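Local atomic coordinates of acetone carboxylase alpha subunit (Xanthobacter autotrophicus Py2, PDB entry 5M45), a protein that belongs to the hydantoinase B/oxoprolinase family and forms the alpha subunit of a multi-subunit carboxylase. Residues A[22-30]-A[120-128]. Sequence-based numbering, arbitrary orientation.
With AE4 (3,6,9,12,15-pentaoxaheptadecan-1-ol), chain P.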
# COMPACT_ATOMS: atom_id res chain seq x y z
N GLU A 22 26.39 -0.79 -26.30
CA GLU A 22 26.33 -1.65 -25.12
C GLU A 22 24.93 -1.61 -24.50
O GLU A 22 24.25 -0.57 -24.54
CB GLU A 22 27.34 -1.19 -24.08
CG GLU A 22 28.80 -1.37 -24.47
CD GLU A 22 29.71 -0.72 -23.45
OE1 GLU A 22 29.64 0.54 -23.29
OE2 GLU A 22 30.45 -1.46 -22.77
N THR A 23 24.49 -2.71 -23.91
CA THR A 23 23.35 -2.65 -22.96
C THR A 23 23.75 -1.84 -21.70
O THR A 23 24.94 -1.65 -21.41
CB THR A 23 22.86 -4.06 -22.49
OG1 THR A 23 23.88 -4.72 -21.71
CG2 THR A 23 22.48 -4.94 -23.69
N LEU A 24 22.74 -1.38 -20.97
CA LEU A 24 22.99 -0.71 -19.67
C LEU A 24 23.88 -1.55 -18.74
O LEU A 24 24.83 -1.02 -18.15
CB LEU A 24 21.67 -0.35 -18.97
CG LEU A 24 20.84 0.79 -19.56
CD1 LEU A 24 19.44 0.75 -18.94
CD2 LEU A 24 21.47 2.15 -19.33
N LYS A 25 23.58 -2.84 -18.62
CA LYS A 25 24.36 -3.73 -17.73
C LYS A 25 25.79 -3.97 -18.25
O LYS A 25 26.72 -3.93 -17.46
CB LYS A 25 23.63 -5.08 -17.51
CG LYS A 25 24.38 -6.00 -16.53
CD LYS A 25 23.55 -7.18 -16.06
CE LYS A 25 24.38 -8.28 -15.38
NZ LYS A 25 25.22 -7.72 -14.28
N GLU A 26 25.95 -4.19 -19.56
CA GLU A 26 27.29 -4.34 -20.17
C GLU A 26 28.16 -3.11 -19.90
O GLU A 26 29.34 -3.25 -19.51
CB GLU A 26 27.20 -4.59 -21.69
CG GLU A 26 26.80 -6.03 -22.06
CD GLU A 26 26.38 -6.20 -23.52
OE1 GLU A 26 26.29 -5.17 -24.25
OE2 GLU A 26 26.12 -7.38 -23.89
N HIS A 27 27.56 -1.93 -20.07
CA HIS A 27 28.22 -0.65 -19.88
C HIS A 27 28.69 -0.47 -18.42
O HIS A 27 29.87 -0.24 -18.15
CB HIS A 27 27.26 0.47 -20.30
CG HIS A 27 27.84 1.85 -20.28
ND1 HIS A 27 28.81 2.27 -21.17
CD2 HIS A 27 27.56 2.93 -19.51
CE1 HIS A 27 29.10 3.54 -20.95
NE2 HIS A 27 28.36 3.96 -19.94
N ARG A 28 27.77 -0.59 -17.48
CA ARG A 28 28.11 -0.48 -16.06
C ARG A 28 29.14 -1.54 -15.62
O ARG A 28 30.10 -1.20 -14.94
CB ARG A 28 26.87 -0.52 -15.16
CG ARG A 28 27.25 -0.40 -13.68
CD ARG A 28 26.12 -0.10 -12.75
NE ARG A 28 26.62 0.05 -11.38
CZ ARG A 28 26.70 -0.92 -10.47
NH1 ARG A 28 26.29 -2.17 -10.73
NH2 ARG A 28 27.20 -0.65 -9.27
N ASP A 29 28.95 -2.80 -16.00
CA ASP A 29 29.89 -3.86 -15.60
C ASP A 29 31.34 -3.58 -16.07
O ASP A 29 32.29 -3.84 -15.31
CB ASP A 29 29.42 -5.25 -16.07
CG ASP A 29 28.20 -5.78 -15.29
OD1 ASP A 29 27.74 -5.21 -14.27
OD2 ASP A 29 27.64 -6.81 -15.72
N ARG A 30 31.50 -3.05 -17.29
CA ARG A 30 32.81 -2.68 -17.85
C ARG A 30 33.45 -1.58 -17.00
O ARG A 30 34.61 -1.68 -16.61
CB ARG A 30 32.70 -2.24 -19.34
CG ARG A 30 33.99 -1.65 -19.92
CD ARG A 30 33.96 -1.43 -21.43
NE ARG A 30 32.95 -0.43 -21.80
CZ ARG A 30 33.12 0.90 -21.83
NH1 ARG A 30 34.24 1.47 -21.47
NH2 ARG A 30 32.14 1.70 -22.26
N LYS A 120 20.65 2.06 -10.78
CA LYS A 120 21.48 0.85 -10.84
C LYS A 120 20.65 -0.45 -10.63
O LYS A 120 20.96 -1.49 -11.23
CB LYS A 120 22.67 0.95 -9.87
CG LYS A 120 23.67 2.02 -10.27
CD LYS A 120 24.60 2.45 -9.14
CE LYS A 120 25.33 3.74 -9.49
NZ LYS A 120 26.27 4.19 -8.46
N TYR A 121 19.61 -0.39 -9.80
CA TYR A 121 18.68 -1.52 -9.67
C TYR A 121 17.99 -1.85 -11.03
O TYR A 121 17.87 -3.02 -11.41
CB TYR A 121 17.61 -1.25 -8.58
CG TYR A 121 16.70 -2.43 -8.29
CD1 TYR A 121 17.09 -3.42 -7.38
CD2 TYR A 121 15.48 -2.59 -8.93
CE1 TYR A 121 16.26 -4.50 -7.10
CE2 TYR A 121 14.64 -3.67 -8.65
CZ TYR A 121 15.03 -4.63 -7.75
OH TYR A 121 14.25 -5.71 -7.47
N MET A 122 17.53 -0.83 -11.73
CA MET A 122 16.98 -1.00 -13.10
C MET A 122 17.99 -1.61 -14.06
O MET A 122 17.66 -2.51 -14.85
CB MET A 122 16.40 0.32 -13.66
CG MET A 122 15.19 0.87 -12.87
SD MET A 122 14.28 2.21 -13.66
CE MET A 122 15.25 3.65 -13.27
N ILE A 123 19.22 -1.14 -13.99
CA ILE A 123 20.31 -1.67 -14.82
C ILE A 123 20.51 -3.17 -14.54
O ILE A 123 20.47 -4.00 -15.45
CB ILE A 123 21.62 -0.88 -14.59
CG1 ILE A 123 21.45 0.56 -15.09
CG2 ILE A 123 22.80 -1.56 -15.30
CD1 ILE A 123 22.63 1.48 -14.86
N GLU A 124 20.66 -3.51 -13.27
CA GLU A 124 21.00 -4.86 -12.84
C GLU A 124 19.86 -5.87 -12.98
O GLU A 124 20.11 -7.07 -13.02
CB GLU A 124 21.41 -4.77 -11.38
CG GLU A 124 22.21 -5.91 -10.86
CD GLU A 124 23.60 -6.12 -11.49
OE1 GLU A 124 24.23 -7.04 -10.94
OE2 GLU A 124 24.10 -5.51 -12.50
N ASN A 125 18.61 -5.40 -13.01
CA ASN A 125 17.44 -6.28 -13.12
C ASN A 125 16.77 -6.28 -14.53
O ASN A 125 15.66 -6.79 -14.71
CB ASN A 125 16.45 -5.94 -12.04
CG ASN A 125 16.95 -6.38 -10.67
OD1 ASN A 125 16.70 -7.52 -10.26
ND2 ASN A 125 17.71 -5.52 -9.99
N ASN A 126 17.47 -5.73 -15.52
CA ASN A 126 17.07 -5.84 -16.93
C ASN A 126 15.73 -5.16 -17.24
O ASN A 126 14.91 -5.67 -18.04
CB ASN A 126 17.12 -7.29 -17.41
CG ASN A 126 17.24 -7.42 -18.93
OD1 ASN A 126 17.45 -6.45 -19.64
ND2 ASN A 126 17.14 -8.64 -19.42
N TRP A 127 15.55 -3.98 -16.66
CA TRP A 127 14.51 -3.07 -17.08
C TRP A 127 14.61 -2.75 -18.59
O TRP A 127 13.59 -2.45 -19.22
CB TRP A 127 14.58 -1.75 -16.30
CG TRP A 127 13.54 -1.54 -15.23
CD1 TRP A 127 12.72 -0.44 -15.13
CD2 TRP A 127 13.23 -2.36 -14.10
NE1 TRP A 127 11.91 -0.55 -14.04
CE2 TRP A 127 12.20 -1.70 -13.36
CE3 TRP A 127 13.68 -3.59 -13.64
CZ2 TRP A 127 11.64 -2.23 -12.20
CZ3 TRP A 127 13.13 -4.12 -12.46
CH2 TRP A 127 12.10 -3.43 -11.76
N GLU A 128 15.82 -2.81 -19.15
CA GLU A 128 16.00 -2.56 -20.60
C GLU A 128 15.16 -3.52 -21.46
O GLU A 128 14.57 -3.07 -22.45
CB GLU A 128 17.51 -2.65 -20.98
CG GLU A 128 17.84 -2.43 -22.44
CD GLU A 128 19.34 -2.22 -22.69
OE1 GLU A 128 20.10 -2.10 -21.67
OE2 GLU A 128 19.76 -2.18 -23.90
C2 AE4 P . 36.96 -2.75 -3.03
C3 AE4 P . 36.07 -3.01 -4.24
O4 AE4 P . 36.04 -1.85 -5.07
C5 AE4 P . 35.64 -2.07 -6.43
C6 AE4 P . 34.98 -0.81 -7.01
O7 AE4 P . 33.57 -0.96 -7.20
C8 AE4 P . 32.84 -0.97 -5.96
C9 AE4 P . 31.37 -1.22 -6.25
C11 AE4 P . 30.15 0.53 -5.12
O10 AE4 P . 30.70 0.04 -6.34
C12 AE4 P . 30.50 2.00 -4.98
O13 AE4 P . 29.54 2.81 -5.65
C14 AE4 P . 29.46 4.12 -5.09
C15 AE4 P . 28.58 5.00 -5.97
O16 AE4 P . 27.22 4.61 -5.78
C17 AE4 P . 26.49 5.41 -4.86
C18 AE4 P . 25.03 4.97 -4.93
O19 AE4 P . 24.54 5.10 -6.29
O HOH W 1 20.71 -3.64 -19.50
O HOH W 2 28.39 1.82 -8.17
O HOH W 3 25.51 -3.48 -13.22
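The N-terminal turn of helix 24-38 is gripped by E128, which follows helix 111-124. Extended beyond CG, E128 places OE1 to accept the backbone N-H of L24 through its syn lone pair, on a nearly straight bond (N to OE1 2.8 Å, 164°). A water that donates to OE1 accepts from K25 N, while E128 OE2 receives I17 N. Within the helix start itself, T23 and E26 form a capping box, T23 OG1 accepting from E26 N at 3.0 Å and T23 N donating back to E26 OE1.

Deeper in, I123 of helix 111-124 lays CG2 against the L24 carbonyl, 3.5 Å from its O. The two helices pack with their local axes 113° apart, and L24 continues inward to L166 and W169 of strand 165-175, part of the large antiparallel sheet. On the more open flank a salt-bridge network forms: K25, bent at its last torsion (chi4 53°), sets NZ 3.1 Å from E124 OE2, above that carboxylate's plane, and 3.0 Å from D29 OD2. Water bridges E124 OE2, D29 OD1 and R28 NH1, probably easing the closeness of the two acids. R28 runs across K120, its NE 3.7 Å from K120 CG. Both cations donate to another water, which hydrogen-bonds to O13 of 3,6,9,12,15-pentaoxaheptadecan-1-ol; K120 NZ also reaches the ligand's O19 directly (2.9 Å) and pairs with D100.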